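Local structure of probable glucarate dehydratase (Mycobacterium smegmatis str. MC2 155, 3VDG) at residues A[33-38]-A[83-88]. The protein probably dehydrates glucarate or a related acid sugar, as a metal-dependent member of the enolase superfamily. Residues are numbered along the deposited sequence; the frame is centred on the assembly and turned at random. Where two conformers were deposited one is given.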
loop_
_atom_site.group_PDB
_atom_site.type_symbol
_atom_site.label_atom_id
_atom_site.label_comp_id
_atom_site.label_asym_id
_atom_site.label_seq_id
_atom_site.Cartn_x
_atom_site.Cartn_y
_atom_site.Cartn_z
ATOM N N ALA A 33 2.579 23.862 13.787
ATOM C CA ALA A 33 2.861 22.720 14.645
ATOM C C ALA A 33 3.695 23.173 15.834
ATOM O O ALA A 33 4.609 23.986 15.696
ATOM C CB ALA A 33 3.610 21.653 13.877
ATOM N N ARG A 34 3.363 22.648 17.001
ATOM C CA ARG A 34 4.161 22.840 18.207
ATOM C C ARG A 34 4.925 21.539 18.459
ATOM O O ARG A 34 4.310 20.488 18.617
ATOM C CB ARG A 34 3.229 23.135 19.384
ATOM C CG ARG A 34 2.536 24.490 19.247
ATOM C CD ARG A 34 1.429 24.638 20.265
ATOM N NE ARG A 34 0.232 23.900 19.882
ATOM C CZ ARG A 34 -0.654 23.446 20.763
ATOM N NH1 ARG A 34 -0.464 23.654 22.057
ATOM N NH2 ARG A 34 -1.725 22.788 20.364
ATOM N N VAL A 35 6.253 21.616 18.458
ATOM C CA VAL A 35 7.120 20.462 18.721
ATOM C C VAL A 35 7.727 20.595 20.128
ATOM O O VAL A 35 8.427 21.564 20.407
ATOM C CB VAL A 35 8.269 20.380 17.688
ATOM C CG1 VAL A 35 9.132 19.138 17.938
ATOM C CG2 VAL A 35 7.721 20.389 16.271
ATOM N N THR A 36 7.451 19.635 21.008
ATOM C CA THR A 36 7.902 19.692 22.398
ATOM C C THR A 36 8.807 18.500 22.715
ATOM O O THR A 36 8.329 17.366 22.822
ATOM C CB THR A 36 6.705 19.640 23.376
ATOM O OG1 THR A 36 5.766 20.663 23.031
ATOM C CG2 THR A 36 7.160 19.859 24.827
ATOM N N PRO A 37 10.116 18.747 22.884
ATOM C CA PRO A 37 10.965 17.618 23.302
ATOM C C PRO A 37 10.706 17.251 24.768
ATOM O O PRO A 37 10.476 18.132 25.593
ATOM C CB PRO A 37 12.405 18.125 23.043
ATOM C CG PRO A 37 12.305 19.607 22.892
ATOM C CD PRO A 37 10.878 19.971 22.562
ATOM N N VAL A 38 10.675 15.956 25.077
ATOM C CA VAL A 38 10.449 15.487 26.437
ATOM C C VAL A 38 11.509 14.446 26.798
ATOM O O VAL A 38 12.164 13.891 25.911
ATOM C CB VAL A 38 9.058 14.849 26.579
ATOM C CG1 VAL A 38 7.978 15.893 26.279
ATOM C CG2 VAL A 38 8.932 13.636 25.647
ATOM N N GLU A 83 15.569 20.179 14.439
ATOM C CA GLU A 83 15.717 21.192 13.387
ATOM C C GLU A 83 14.969 20.785 12.130
ATOM O O GLU A 83 14.328 21.616 11.483
ATOM C CB GLU A 83 17.191 21.382 13.015
ATOM C CG GLU A 83 18.051 21.900 14.155
ATOM C CD GLU A 83 19.533 21.929 13.814
ATOM O OE1 GLU A 83 19.909 21.509 12.696
ATOM O OE2 GLU A 83 20.326 22.373 14.670
ATOM N N ARG A 84 15.080 19.516 11.747
ATOM C CA ARG A 84 14.340 19.049 10.572
ATOM C C ARG A 84 12.835 19.127 10.795
ATOM O O ARG A 84 12.086 19.485 9.882
ATOM C CB ARG A 84 14.740 17.616 10.196
ATOM C CG ARG A 84 16.115 17.567 9.523
ATOM C CD ARG A 84 16.683 16.157 9.549
ATOM N NE ARG A 84 18.007 16.100 8.926
ATOM C CZ ARG A 84 18.844 15.073 9.035
ATOM N NH1 ARG A 84 18.507 13.996 9.736
ATOM N NH2 ARG A 84 20.021 15.116 8.430
ATOM N N LEU A 85 12.392 18.775 11.997
ATOM C CA LEU A 85 10.968 18.822 12.297
ATOM C C LEU A 85 10.467 20.269 12.170
ATOM O O LEU A 85 9.367 20.502 11.682
ATOM C CB LEU A 85 10.679 18.288 13.693
ATOM C CG LEU A 85 10.917 16.794 13.913
ATOM C CD1 LEU A 85 10.752 16.459 15.389
ATOM C CD2 LEU A 85 9.971 15.975 13.047
ATOM N N GLN A 86 11.266 21.218 12.602
ATOM C CA GLN A 86 10.887 22.646 12.511
ATOM C C GLN A 86 10.801 23.064 11.050
ATOM O O GLN A 86 9.899 23.721 10.684
ATOM C CB GLN A 86 11.888 23.536 13.265
ATOM C CG GLN A 86 11.780 23.421 14.774
ATOM C CD GLN A 86 10.427 23.882 15.286
ATOM O OE1 GLN A 86 9.867 24.861 14.789
ATOM N NE2 GLN A 86 9.894 23.181 16.275
ATOM N N ALA A 87 11.738 22.651 10.227
ATOM C CA ALA A 87 11.697 22.981 8.808
ATOM C C ALA A 87 10.463 22.346 8.111
ATOM O O ALA A 87 9.831 22.965 7.256
ATOM C CB ALA A 87 12.990 22.556 8.125
ATOM N N ALA A 88 10.114 21.129 8.513
ATOM C CA ALA A 88 8.957 20.421 7.968
ATOM C C ALA A 88 7.687 21.144 8.351
ATOM O O ALA A 88 6.807 21.360 7.522
ATOM C CB ALA A 88 8.909 18.985 8.506
HETATM O O HOH W 1 7.134 24.339 14.639
HETATM O O HOH W 2 7.637 24.085 18.033
#
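In the N-terminal capping domain characteristic of the enolase superfamily, the edge strand 30-41 of a three-stranded antiparallel sheet meets helix 79-92 through Val35, Leu85 and Gln86. Val35 points at the helix, and its two methyls divide the work. CG1, set anti to the backbone N (chi1 -178°), reaches CD1 of Leu85 at 4.0 Å, the two side chains crossing at about a right angle. CG2 lies by the amide of Gln86, whose NE2 is 3.5 Å from this methyl and equally close to CB of Val35. The first bond of the Gln86 side chain heads neither at the strand nor away from it, but the bend at chi2 (-63°) brings the amide alongside Val35, the two side chains running in opposite directions.

No direct hydrogen bond joins the segments; two waters do so instead, described here for one of the two modelled conformers of Gln86 and uncertain for the other. One donates to Ala33 O and, at 2.8 Å, to Gln86 OE1. The other accepts from Val35 N at 2.9 Å and from Gln86 NE2 at 3.0 Å. Thr36, on the reverse face of the strand, packs on Leu410 and His414 of helix 407-420; on the helix, Ala88 touches Val135 and Phe139 of helix 131-151. Both ends of one amide thus serve strand backbone groups through water, a polar margin beside the small Val35-Leu85 apolar contact.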